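Local coordinates for protein CghA (PDB 6KBC) that belongs to the fungal Diels-Alderase family, with two calycin-like beta domains, and holds the ligand WK1 in a pocket, at residues A[301-306]-A[327-332]; A[343-348]-A[367-372]; A[163-168]-A[186-191]. All coordinates share one frame; numbering follows the deposited sequence.

Interaction 1. Residues A[301-306]-A[327-332]; sequences DAVRTE and LEFRSA
An antiparallel ladder of the C-terminal calycin-like domain pairs Ala302, Val303, Arg304 and Thr305 with Arg330, Phe329, Glu328 and Leu327, and the short strand axes run 167° apart. Ala302 with Arg330 and Arg304 with Glu328 are the hydrogen-bonded pairs; Arg304 N to Glu328 O measures 2.8 Å. On the face of Val303 and Phe329, the methyl CG2 of Val303, anti to its backbone N, sits over the centre of the Phe329 ring, 3.7 Å from the centroid and 10° off the normal, a CH-pi contact. The other face carries a salt-bridge network. Arg304 presents NE and NH2 together to Glu328, NE to OE2 and NH2 to OE1, both at 3.1 Å; both oxygens are approached from above the carboxylate plane, which is turned 73° from the guanidinium. Arg330 NE and NH2 also reach Glu328 OE2, Arg330 NH1 is held by Ala297 O and Asp295, and Arg304 NH1 binds Glu306 OE2 and Pro291 O. Ala332 N donates to Asp301 OD1 at 2.7 Å. Three N-H donors thus converge on Glu328 OE2 and Lys338 pairs with OE1, positive charge that would probably keep this buried carboxylate ionised.

Interaction 2. Residues A[343-348]-A[367-372]; sequences LRHHQA and FVVEVT
In both His345 and Phe367, chi1 (-62° and -67°) sets CG anti to the carbonyl carbon, carrying it beside the residue's own backbone N. The two rings, from adjacent antiparallel strands, form a face-to-face stack: their centroids are 3.5 Å apart and the planes diverge by 7°. His345 CG sits over the centre of the phenyl ring, and Phe367 CD2 lies toward the rim of the imidazole. Val369 CG1 meets the imidazole at its edge. Further along this face, Leu343 CG packs against Val371 CG2 at 3.9 Å, the two side chains running alongside each other.

The backbone beneath is interrupted by a classic beta bulge: His346 N and Gln347 N both donate to Val368 O, at 2.8 Å and 3.1 Å, and the register shifts by one residue. Gln347 O then accepts from Val368 N. On the other face, one water joins Arg344 NE to Thr372 OG1, and Arg344 NH1 is held by Asp310 O and Asp312 O. Outside the pair, His345 NE2 bonds Glu390 OE1 and ND1 bonds Leu314 O. With both nitrogens engaged and one face against Phe367, the rotation of the buried imidazole is fixed. ND1 must carry a proton to meet Leu314 O, and a second on NE2, facing Glu390, would probably make the ring cationic, though a proton on Glu390 is not excluded.

Interaction 3. Residues A[163-168]-A[186-191]; sequences LGYPTL and PIAMAN
The loop following strand 154-162 lies against the cornered part of the chain within strand 181-200; the CA 163-to-168 and CA 186-to-191 directions differ by 172°. One direct hydrogen bond links the segments, Leu163 N to Met189 O, at 2.8 Å and almost straight (176° at the hydrogen). In this N-terminal calycin-like domain, strands 154-162 and 181-200 are antiparallel neighbours, and the chain turns a corner at residues 186-188. Near that corner, where the CA atoms of Thr167 and Ala188 are 6.0 Å apart, one water spans Tyr165 O and Ala188 N; just after it, another joins Tyr165 N to Met189 O. Side chains add to this. Met189 CB lies over one face of the Tyr165 ring, 3.5 Å from its centroid and offset toward the rim by CE2, a CH-pi contact. Because Met189 CG is anti to its backbone N (chi1 -178°), it continues across the ring to 3.5 Å from Tyr165 CZ. Leu163 divides its branches, CD1 packing on Met189 CG at 3.7 Å and CD2 touching Asn191 OD1. Thr167 places CG2 3.4 Å from Pro186 O, while its OG1 bonds Arg185 O. Tyr276 of the C-terminal domain meets the Tyr165 ring.

In the fold
Along the chain the three contacts come in series, interaction 3 first, then interaction 1 and interaction 2. Interaction 3 belongs to the Diels-Alderase N-terminal domain; the other two lie in the C-terminal domain and share a sheet, in which strands 302-308, 324-330, 338-346 and 363-375 are successive neighbours. The centres of interactions 1 and 2 are about 19 Å apart, yet the contacts touch where Leu327 CD1 packs on Leu343 CD2. Interaction 3 stands apart, its nearest atoms about 11 Å from interaction 1 and about 12 Å from interaction 2. The side chains of Thr305, Phe367 and Pro186 lie about 10 to 12 Å from WK1, so none of them touches it, which fits a place in the surrounding framework.

Interaction 1. Residues A[301-306]-A[327-332]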
ATOM      1  N   ASP A 301      15.221  12.340   9.174  1.00 25.56           N
ATOM      2  CA  ASP A 301      14.757  10.964   9.226  1.00 24.74           C
ATOM      3  C   ASP A 301      14.803  10.383   7.817  1.00 23.85           C
ATOM      4  O   ASP A 301      14.508  11.065   6.828  1.00 23.87           O
ATOM      5  CB  ASP A 301      13.332  10.890   9.768  1.00 22.92           C
ATOM      6  CG  ASP A 301      13.225  11.171  11.279  1.00 24.64           C
ATOM      7  OD1 ASP A 301      14.232  11.475  11.975  1.00 23.86           O
ATOM      8  OD2 ASP A 301      12.082  11.078  11.767  1.00 23.74           O
ATOM      9  N   ALA A 302      15.163   9.114   7.716  1.00 19.32           N
ATOM     10  CA  ALA A 302      15.325   8.554   6.389  1.00 20.20           C
ATOM     11  C   ALA A 302      15.170   7.050   6.480  1.00 21.28           C
ATOM     12  O   ALA A 302      15.246   6.461   7.562  1.00 20.97           O
ATOM     13  CB  ALA A 302      16.691   8.932   5.790  1.00 21.06           C
ATOM     14  N   VAL A 303      14.917   6.440   5.331  1.00 18.64           N
ATOM     15  CA  VAL A 303      14.951   4.994   5.230  1.00 21.48           C
ATOM     16  C   VAL A 303      15.794   4.639   4.020  1.00 19.43           C
ATOM     17  O   VAL A 303      15.789   5.356   3.016  1.00 18.96           O
ATOM     18  CB  VAL A 303      13.541   4.377   5.145  1.00 20.86           C
ATOM     19  CG1 VAL A 303      12.841   4.776   3.871  1.00 19.88           C
ATOM     20  CG2 VAL A 303      13.634   2.847   5.276  1.00 20.56           C
ATOM     21  N   ARG A 304      16.573   3.574   4.150  1.00 19.07           N
ATOM     22  CA  ARG A 304      17.295   2.974   3.040  1.00 17.92           C
ATOM     23  C   ARG A 304      16.663   1.626   2.741  1.00 19.84           C
ATOM     24  O   ARG A 304      16.501   0.802   3.650  1.00 18.70           O
ATOM     25  CB  ARG A 304      18.772   2.825   3.400  1.00 20.49           C
ATOM     26  CG  ARG A 304      19.638   2.222   2.295  1.00 19.16           C
ATOM     27  CD  ARG A 304      21.057   2.229   2.761  1.00 20.82           C
ATOM     28  NE  ARG A 304      21.269   1.425   3.971  1.00 22.31           N
ATOM     29  CZ  ARG A 304      21.524   0.118   3.951  1.00 24.04           C
ATOM     30  NH1 ARG A 304      21.589  -0.524   2.791  1.00 22.38           N
ATOM     31  NH2 ARG A 304      21.727  -0.545   5.084  1.00 23.80           N
ATOM     32  N   THR A 305      16.266   1.416   1.492  1.00 17.10           N
ATOM     33  CA  THR A 305      15.740   0.136   1.037  1.00 19.46           C
ATOM     34  C   THR A 305      16.814  -0.528   0.178  1.00 22.82           C
ATOM     35  O   THR A 305      17.279   0.073  -0.793  1.00 19.84           O
ATOM     36  CB  THR A 305      14.469   0.327   0.219  1.00 22.54           C
ATOM     37  OG1 THR A 305      14.802   1.057  -0.978  1.00 21.61           O
ATOM     38  CG2 THR A 305      13.392   1.079   1.043  1.00 21.21           C
ATOM     39  N   GLU A 306      17.212  -1.752   0.522  1.00 19.53           N
ATOM     40  CA  GLU A 306      18.280  -2.424  -0.224  1.00 20.05           C
ATOM     41  C   GLU A 306      17.841  -3.834  -0.572  1.00 18.88           C
ATOM     42  O   GLU A 306      17.493  -4.617   0.322  1.00 18.41           O
ATOM     43  CB  GLU A 306      19.593  -2.467   0.571  1.00 19.97           C
ATOM     44  CG  GLU A 306      20.635  -3.354  -0.107  1.00 19.67           C
ATOM     45  CD  GLU A 306      21.977  -3.379   0.613  1.00 25.20           C
ATOM     46  OE1 GLU A 306      23.003  -3.532  -0.074  1.00 30.18           O
ATOM     47  OE2 GLU A 306      22.003  -3.199   1.854  1.00 27.02           O
ATOM     48  N   LEU A 327      15.596  -2.979   5.245  1.00 20.22           N
ATOM     49  CA  LEU A 327      15.106  -1.643   5.560  1.00 20.77           C
ATOM     50  C   LEU A 327      15.940  -1.091   6.697  1.00 22.64           C
ATOM     51  O   LEU A 327      15.931  -1.645   7.804  1.00 22.19           O
ATOM     52  CB  LEU A 327      13.637  -1.645   6.000  1.00 22.96           C
ATOM     53  CG  LEU A 327      12.591  -2.127   5.013  1.00 22.18           C
ATOM     54  CD1 LEU A 327      11.202  -1.943   5.656  1.00 19.31           C
ATOM     55  CD2 LEU A 327      12.725  -1.362   3.714  1.00 22.20           C
ATOM     56  N   GLU A 328      16.629   0.009   6.445  1.00 20.88           N
ATOM     57  CA  GLU A 328      17.404   0.678   7.478  1.00 19.14           C
ATOM     58  C   GLU A 328      16.766   2.036   7.718  1.00 20.68           C
ATOM     59  O   GLU A 328      16.816   2.906   6.847  1.00 21.12           O
ATOM     60  CB  GLU A 328      18.859   0.819   7.065  1.00 20.36           C
ATOM     61  CG  GLU A 328      19.718   1.600   8.033  1.00 24.51           C
ATOM     62  CD  GLU A 328      20.961   2.072   7.324  1.00 26.22           C
ATOM     63  OE1 GLU A 328      22.009   1.437   7.505  1.00 27.76           O
ATOM     64  OE2 GLU A 328      20.870   3.056   6.554  1.00 29.51           O
ATOM     65  N   PHE A 329      16.158   2.215   8.886  1.00 19.00           N
ATOM     66  CA  PHE A 329      15.568   3.500   9.238  1.00 19.19           C
ATOM     67  C   PHE A 329      16.569   4.309  10.039  1.00 19.56           C
ATOM     68  O   PHE A 329      17.293   3.762  10.869  1.00 22.07           O
ATOM     69  CB  PHE A 329      14.288   3.314  10.067  1.00 15.22           C
ATOM     70  CG  PHE A 329      13.115   2.867   9.269  1.00 17.40           C
ATOM     71  CD1 PHE A 329      12.269   3.793   8.691  1.00 19.46           C
ATOM     72  CD2 PHE A 329      12.849   1.514   9.099  1.00 16.42           C
ATOM     73  CE1 PHE A 329      11.158   3.376   7.965  1.00 18.43           C
ATOM     74  CE2 PHE A 329      11.753   1.090   8.375  1.00 17.68           C
ATOM     75  CZ  PHE A 329      10.900   2.031   7.807  1.00 17.74           C
ATOM     76  N   ARG A 330      16.603   5.611   9.798  1.00 19.22           N
ATOM     77  CA  ARG A 330      17.438   6.505  10.582  1.00 19.98           C
ATOM     78  C   ARG A 330      16.570   7.574  11.222  1.00 20.74           C
ATOM     79  O   ARG A 330      15.610   8.057  10.616  1.00 19.76           O
ATOM     80  CB  ARG A 330      18.503   7.179   9.725  1.00 21.12           C
ATOM     81  CG  ARG A 330      19.344   6.197   8.970  1.00 24.48           C
ATOM     82  CD  ARG A 330      20.615   6.846   8.456  1.00 22.54           C
ATOM     83  NE  ARG A 330      21.262   5.936   7.531  1.00 21.93           N
ATOM     84  CZ  ARG A 330      22.309   6.246   6.780  1.00 27.10           C
ATOM     85  NH1 ARG A 330      22.861   7.463   6.869  1.00 21.69           N
ATOM     86  NH2 ARG A 330      22.800   5.327   5.939  1.00 21.83           N
ATOM     87  N   SER A 331      16.929   7.948  12.436  1.00 20.52           N
ATOM     88  CA  SER A 331      16.307   9.065  13.125  1.00 23.98           C
ATOM     89  C   SER A 331      17.292  10.226  13.208  1.00 22.21           C
ATOM     90  O   SER A 331      18.436  10.038  13.638  1.00 24.54           O
ATOM     91  CB  SER A 331      15.878   8.660  14.535  1.00 22.08           C
ATOM     92  OG  SER A 331      15.636   9.830  15.300  1.00 24.20           O
ATOM     93  N   ALA A 332      16.850  11.419  12.802  1.00 24.79           N
ATOM     94  CA  ALA A 332      17.604  12.645  13.055  1.00 24.94           C
ATOM     95  C   ALA A 332      17.330  13.210  14.450  1.00 28.00           C
ATOM     96  O   ALA A 332      17.711  14.356  14.737  1.00 26.57           O
ATOM     97  CB  ALA A 332      17.281  13.702  11.998  1.00 25.53           C
TER

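Interaction 2. Residues A[343-348]-A[367-372]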
ATOM      1  N   LEU A 343      13.759  -8.256   5.647  1.00 16.10           N
ATOM      2  CA  LEU A 343      12.436  -8.749   5.296  1.00 19.34           C
ATOM      3  C   LEU A 343      12.660  -9.805   4.230  1.00 22.31           C
ATOM      4  O   LEU A 343      12.924  -9.473   3.071  1.00 19.60           O
ATOM      5  CB  LEU A 343      11.547  -7.624   4.789  1.00 18.08           C
ATOM      6  CG  LEU A 343      10.904  -6.738   5.867  1.00 21.93           C
ATOM      7  CD1 LEU A 343      11.936  -5.996   6.668  1.00 22.90           C
ATOM      8  CD2 LEU A 343      10.019  -5.765   5.155  1.00 25.61           C
ATOM      9  N   ARG A 344      12.585 -11.073   4.611  1.00 19.11           N
ATOM     10  CA  ARG A 344      12.959 -12.139   3.694  1.00 20.87           C
ATOM     11  C   ARG A 344      11.714 -12.824   3.172  1.00 21.15           C
ATOM     12  O   ARG A 344      10.788 -13.111   3.937  1.00 19.25           O
ATOM     13  CB  ARG A 344      13.926 -13.130   4.353  1.00 20.04           C
ATOM     14  CG  ARG A 344      15.230 -12.426   4.688  1.00 22.88           C
ATOM     15  CD  ARG A 344      16.234 -13.321   5.397  1.00 23.80           C
ATOM     16  NE  ARG A 344      17.471 -12.584   5.621  1.00 21.25           N
ATOM     17  CZ  ARG A 344      18.453 -12.491   4.728  1.00 26.83           C
ATOM     18  NH1 ARG A 344      18.339 -13.092   3.541  1.00 22.20           N
ATOM     19  NH2 ARG A 344      19.544 -11.791   5.018  1.00 25.27           N
ATOM     20  N   HIS A 345      11.701 -13.063   1.857  1.00 19.59           N
ATOM     21  CA  HIS A 345      10.559 -13.655   1.175  1.00 19.70           C
ATOM     22  C   HIS A 345      10.246 -15.026   1.753  1.00 22.99           C
ATOM     23  O   HIS A 345      11.047 -15.960   1.615  1.00 20.97           O
ATOM     24  CB  HIS A 345      10.842 -13.790  -0.318  1.00 20.25           C
ATOM     25  CG  HIS A 345      11.074 -12.477  -1.005  1.00 19.11           C
ATOM     26  ND1 HIS A 345      11.820 -12.365  -2.159  1.00 18.69           N
ATOM     27  CD2 HIS A 345      10.645 -11.227  -0.705  1.00 19.66           C
ATOM     28  CE1 HIS A 345      11.851 -11.098  -2.536  1.00 20.18           C
ATOM     29  NE2 HIS A 345      11.132 -10.388  -1.680  1.00 20.60           N
ATOM     30  N   HIS A 346       9.079 -15.148   2.381  1.00 21.91           N
ATOM     31  CA  HIS A 346       8.651 -16.388   3.003  1.00 21.46           C
ATOM     32  C   HIS A 346       7.625 -17.131   2.168  1.00 22.82           C
ATOM     33  O   HIS A 346       7.716 -18.348   2.023  1.00 23.35           O
ATOM     34  CB  HIS A 346       8.078 -16.114   4.399  1.00 24.62           C
ATOM     35  CG  HIS A 346       7.594 -17.350   5.085  1.00 24.69           C
ATOM     36  ND1 HIS A 346       8.451 -18.250   5.682  1.00 27.07           N
ATOM     37  CD2 HIS A 346       6.346 -17.858   5.235  1.00 25.66           C
ATOM     38  CE1 HIS A 346       7.750 -19.255   6.178  1.00 30.41           C
ATOM     39  NE2 HIS A 346       6.469 -19.039   5.925  1.00 29.87           N
ATOM     40  N   GLN A 347       6.664 -16.423   1.594  1.00 20.98           N
ATOM     41  CA  GLN A 347       5.640 -17.049   0.779  1.00 23.26           C
ATOM     42  C   GLN A 347       5.414 -16.188  -0.439  1.00 20.92           C
ATOM     43  O   GLN A 347       5.199 -14.980  -0.309  1.00 20.77           O
ATOM     44  CB  GLN A 347       4.307 -17.223   1.540  1.00 22.81           C
ATOM     45  CG  GLN A 347       3.256 -17.918   0.688  1.00 22.59           C
ATOM     46  CD  GLN A 347       1.901 -18.054   1.378  1.00 28.71           C
ATOM     47  OE1 GLN A 347       1.745 -17.735   2.564  1.00 23.41           O
ATOM     48  NE2 GLN A 347       0.910 -18.519   0.623  1.00 26.51           N
ATOM     49  N   ALA A 348       5.436 -16.819  -1.607  1.00 21.81           N
ATOM     50  CA  ALA A 348       5.124 -16.139  -2.857  1.00 25.05           C
ATOM     51  C   ALA A 348       3.626 -15.892  -2.925  1.00 26.15           C
ATOM     52  O   ALA A 348       2.835 -16.834  -2.984  1.00 26.43           O
ATOM     53  CB  ALA A 348       5.579 -16.981  -4.044  1.00 22.66           C
ATOM     54  N   PHE A 367       4.851 -10.698  -1.601  1.00 19.62           N
ATOM     55  CA  PHE A 367       5.372 -11.710  -0.701  1.00 20.76           C
ATOM     56  C   PHE A 367       4.850 -11.469   0.705  1.00 20.60           C
ATOM     57  O   PHE A 367       4.700 -10.323   1.144  1.00 20.07           O
ATOM     58  CB  PHE A 367       6.895 -11.688  -0.615  1.00 17.71           C
ATOM     59  CG  PHE A 367       7.579 -12.088  -1.877  1.00 19.44           C
ATOM     60  CD1 PHE A 367       7.829 -13.423  -2.144  1.00 20.23           C
ATOM     61  CD2 PHE A 367       7.964 -11.124  -2.803  1.00 19.35           C
ATOM     62  CE1 PHE A 367       8.484 -13.791  -3.326  1.00 22.21           C
ATOM     63  CE2 PHE A 367       8.617 -11.493  -3.982  1.00 19.57           C
ATOM     64  CZ  PHE A 367       8.870 -12.816  -4.234  1.00 19.65           C
ATOM     65  N   VAL A 368       4.621 -12.562   1.419  1.00 20.75           N
ATOM     66  CA  VAL A 368       4.652 -12.523   2.877  1.00 20.33           C
ATOM     67  C   VAL A 368       6.109 -12.649   3.288  1.00 20.16           C
ATOM     68  O   VAL A 368       6.820 -13.539   2.808  1.00 21.39           O
ATOM     69  CB  VAL A 368       3.811 -13.661   3.473  1.00 19.58           C
ATOM     70  CG1 VAL A 368       3.950 -13.676   4.995  1.00 23.48           C
ATOM     71  CG2 VAL A 368       2.355 -13.547   3.036  1.00 20.36           C
ATOM     72  N   VAL A 369       6.574 -11.757   4.153  1.00 18.37           N
ATOM     73  CA  VAL A 369       7.985 -11.747   4.500  1.00 18.95           C
ATOM     74  C   VAL A 369       8.134 -12.073   5.975  1.00 20.83           C
ATOM     75  O   VAL A 369       7.316 -11.674   6.804  1.00 20.01           O
ATOM     76  CB  VAL A 369       8.659 -10.395   4.181  1.00 19.62           C
ATOM     77  CG1 VAL A 369       8.779 -10.209   2.655  1.00 16.68           C
ATOM     78  CG2 VAL A 369       7.846  -9.257   4.805  1.00 18.79           C
ATOM     79  N   GLU A 370       9.211 -12.772   6.302  1.00 21.68           N
ATOM     80  CA  GLU A 370       9.635 -12.911   7.683  1.00 22.15           C
ATOM     81  C   GLU A 370      10.588 -11.768   7.999  1.00 22.86           C
ATOM     82  O   GLU A 370      11.465 -11.436   7.196  1.00 21.59           O
ATOM     83  CB  GLU A 370      10.327 -14.254   7.892  1.00 24.31           C
ATOM     84  CG  GLU A 370      10.541 -14.617   9.347  1.00 28.00           C
ATOM     85  CD  GLU A 370      10.955 -16.075   9.497  1.00 36.04           C
ATOM     86  OE1 GLU A 370      11.079 -16.765   8.455  1.00 35.36           O
ATOM     87  OE2 GLU A 370      11.102 -16.540  10.644  1.00 37.07           O
ATOM     88  N   VAL A 371      10.418 -11.167   9.174  1.00 23.30           N
ATOM     89  CA  VAL A 371      11.097  -9.927   9.543  1.00 21.34           C
ATOM     90  C   VAL A 371      11.992 -10.192  10.745  1.00 25.14           C
ATOM     91  O   VAL A 371      11.548 -10.774  11.741  1.00 22.12           O
ATOM     92  CB  VAL A 371      10.078  -8.815   9.854  1.00 25.70           C
ATOM     93  CG1 VAL A 371      10.782  -7.490  10.156  1.00 21.97           C
ATOM     94  CG2 VAL A 371       9.102  -8.671   8.697  1.00 22.33           C
ATOM     95  N   THR A 372      13.248  -9.762  10.651  1.00 20.76           N
ATOM     96  CA  THR A 372      14.212  -9.841  11.740  1.00 22.49           C
ATOM     97  C   THR A 372      14.983  -8.531  11.826  1.00 25.96           C
ATOM     98  O   THR A 372      15.143  -7.836  10.827  1.00 24.73           O
ATOM     99  CB  THR A 372      15.186 -11.022  11.535  1.00 23.17           C
ATOM    100  OG1 THR A 372      16.011 -10.749  10.393  1.00 32.04           O
ATOM    101  CG2 THR A 372      14.438 -12.328  11.315  1.00 26.73           C
TER
HETATM  102  O   HOH W   1      17.654 -11.980   8.491  1.00 35.77           O
HETATM  103  O   HOH W   2      11.461 -16.906   5.475  1.00 36.74           O

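Interaction 3. Residues A[163-168]-A[186-191]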
ATOM      1  N   LEU A 163      -4.989   1.871  15.831  1.00 26.19           N
ATOM      2  CA  LEU A 163      -4.274   1.974  17.091  1.00 27.19           C
ATOM      3  C   LEU A 163      -3.908   3.416  17.426  1.00 27.80           C
ATOM      4  O   LEU A 163      -3.268   3.653  18.457  1.00 29.77           O
ATOM      5  CB  LEU A 163      -3.030   1.084  17.054  1.00 27.95           C
ATOM      6  CG  LEU A 163      -3.367  -0.403  16.831  1.00 28.88           C
ATOM      7  CD1 LEU A 163      -2.186  -1.297  17.140  1.00 28.89           C
ATOM      8  CD2 LEU A 163      -4.588  -0.825  17.688  1.00 30.14           C
ATOM      9  N   GLY A 164      -4.301   4.372  16.587  1.00 27.60           N
ATOM     10  CA  GLY A 164      -4.063   5.779  16.871  1.00 29.71           C
ATOM     11  C   GLY A 164      -2.634   6.243  16.682  1.00 31.05           C
ATOM     12  O   GLY A 164      -2.208   7.204  17.337  1.00 27.03           O
ATOM     13  N   TYR A 165      -1.867   5.565  15.819  1.00 27.09           N
ATOM     14  CA  TYR A 165      -0.506   5.990  15.539  1.00 25.83           C
ATOM     15  C   TYR A 165      -0.524   7.340  14.824  1.00 24.77           C
ATOM     16  O   TYR A 165      -1.328   7.543  13.912  1.00 24.57           O
ATOM     17  CB  TYR A 165       0.207   4.986  14.626  1.00 26.04           C
ATOM     18  CG  TYR A 165       0.642   3.669  15.222  1.00 26.01           C
ATOM     19  CD1 TYR A 165       0.024   3.129  16.359  1.00 25.85           C
ATOM     20  CD2 TYR A 165       1.647   2.933  14.605  1.00 26.53           C
ATOM     21  CE1 TYR A 165       0.433   1.908  16.873  1.00 29.01           C
ATOM     22  CE2 TYR A 165       2.050   1.728  15.101  1.00 25.08           C
ATOM     23  CZ  TYR A 165       1.448   1.214  16.227  1.00 25.82           C
ATOM     24  OH  TYR A 165       1.889   0.002  16.685  1.00 26.13           O
ATOM     25  N   PRO A 166       0.377   8.253  15.173  1.00 26.38           N
ATOM     26  CA  PRO A 166       0.514   9.487  14.387  1.00 30.82           C
ATOM     27  C   PRO A 166       0.909   9.164  12.955  1.00 29.34           C
ATOM     28  O   PRO A 166       1.784   8.332  12.710  1.00 28.45           O
ATOM     29  CB  PRO A 166       1.625  10.253  15.117  1.00 32.96           C
ATOM     30  CG  PRO A 166       2.389   9.210  15.860  1.00 31.95           C
ATOM     31  CD  PRO A 166       1.378   8.161  16.249  1.00 31.08           C
ATOM     32  N   THR A 167       0.262   9.832  11.997  1.00 25.32           N
ATOM     33  CA  THR A 167       0.463   9.446  10.604  1.00 28.34           C
ATOM     34  C   THR A 167       0.133  10.521   9.572  1.00 30.25           C
ATOM     35  O   THR A 167       0.635  10.473   8.444  1.00 29.06           O
ATOM     36  CB  THR A 167      -0.380   8.203  10.302  1.00 29.34           C
ATOM     37  OG1 THR A 167      -0.049   7.704   8.998  1.00 25.91           O
ATOM     38  CG2 THR A 167      -1.881   8.538  10.349  1.00 24.20           C
ATOM     39  N   LEU A 168      -0.736  11.479   9.921  1.00 28.79           N
ATOM     40  CA  LEU A 168      -1.306  12.273   8.834  1.00 29.03           C
ATOM     41  C   LEU A 168      -0.292  13.315   8.356  1.00 28.15           C
ATOM     42  O   LEU A 168       0.458  13.869   9.165  1.00 25.65           O
ATOM     43  CB  LEU A 168      -2.608  12.949   9.291  1.00 29.64           C
ATOM     44  CG  LEU A 168      -3.764  11.967   9.563  1.00 31.42           C
ATOM     45  CD1 LEU A 168      -4.982  12.657  10.218  1.00 33.17           C
ATOM     46  CD2 LEU A 168      -4.204  11.265   8.280  1.00 28.29           C
ATOM     47  N   PRO A 186      -3.525   7.122   5.902  1.00 23.15           N
ATOM     48  CA  PRO A 186      -4.550   7.671   6.807  1.00 24.42           C
ATOM     49  C   PRO A 186      -4.673   6.891   8.099  1.00 27.14           C
ATOM     50  O   PRO A 186      -4.928   7.485   9.157  1.00 27.82           O
ATOM     51  CB  PRO A 186      -5.823   7.591   5.961  1.00 23.70           C
ATOM     52  CG  PRO A 186      -5.326   7.750   4.560  1.00 24.08           C
ATOM     53  CD  PRO A 186      -4.048   6.927   4.538  1.00 20.71           C
ATOM     54  N   ILE A 187      -4.506   5.571   8.054  1.00 24.25           N
ATOM     55  CA  ILE A 187      -4.387   4.769   9.263  1.00 24.66           C
ATOM     56  C   ILE A 187      -3.120   3.936   9.154  1.00 23.03           C
ATOM     57  O   ILE A 187      -3.058   2.987   8.360  1.00 21.80           O
ATOM     58  CB  ILE A 187      -5.604   3.874   9.510  1.00 27.61           C
ATOM     59  CG1 ILE A 187      -6.874   4.724   9.581  1.00 29.58           C
ATOM     60  CG2 ILE A 187      -5.393   3.106  10.789  1.00 24.70           C
ATOM     61  CD1 ILE A 187      -8.146   3.910   9.473  1.00 28.32           C
ATOM     62  N   ALA A 188      -2.125   4.287   9.965  1.00 24.67           N
ATOM     63  CA  ALA A 188      -0.816   3.654   9.897  1.00 26.80           C
ATOM     64  C   ALA A 188      -0.872   2.220  10.397  1.00 29.00           C
ATOM     65  O   ALA A 188      -0.221   1.336   9.827  1.00 24.62           O
ATOM     66  CB  ALA A 188       0.184   4.467  10.718  1.00 24.20           C
ATOM     67  N   MET A 189      -1.641   1.972  11.462  1.00 23.48           N
ATOM     68  CA  MET A 189      -1.630   0.674  12.125  1.00 22.43           C
ATOM     69  C   MET A 189      -2.989   0.438  12.773  1.00 27.71           C
ATOM     70  O   MET A 189      -3.503   1.314  13.480  1.00 25.65           O
ATOM     71  CB  MET A 189      -0.530   0.620  13.188  1.00 22.98           C
ATOM     72  CG  MET A 189      -0.395  -0.714  13.901  1.00 25.79           C
ATOM     73  SD  MET A 189      -0.163  -2.107  12.779  1.00 25.74           S
ATOM     74  CE  MET A 189       0.473  -3.247  14.026  1.00 27.30           C
ATOM     75  N   ALA A 190      -3.558  -0.740  12.550  1.00 26.15           N
ATOM     76  CA  ALA A 190      -4.870  -1.058  13.090  1.00 27.37           C
ATOM     77  C   ALA A 190      -4.910  -2.521  13.500  1.00 30.67           C
ATOM     78  O   ALA A 190      -4.254  -3.367  12.883  1.00 26.83           O
ATOM     79  CB  ALA A 190      -5.967  -0.783  12.060  1.00 26.49           C
ATOM     80  N   ASN A 191      -5.673  -2.816  14.557  1.00 28.64           N
ATOM     81  CA  ASN A 191      -6.158  -4.179  14.734  1.00 27.14           C
ATOM     82  C   ASN A 191      -7.065  -4.510  13.573  1.00 25.79           C
ATOM     83  O   ASN A 191      -7.978  -3.749  13.251  1.00 28.63           O
ATOM     84  CB  ASN A 191      -6.947  -4.352  16.040  1.00 32.17           C
ATOM     85  CG  ASN A 191      -6.088  -4.233  17.254  1.00 39.36           C
ATOM     86  OD1 ASN A 191      -6.472  -3.589  18.233  1.00 52.73           O
ATOM     87  ND2 ASN A 191      -4.906  -4.841  17.210  1.00 42.86           N
TER
HETATM   88  O   HOH W   3      -2.730   3.896  13.639  1.00 23.72           O
HETATM   89  O   HOH W   4      -2.802   6.177  12.278  1.00 27.88           O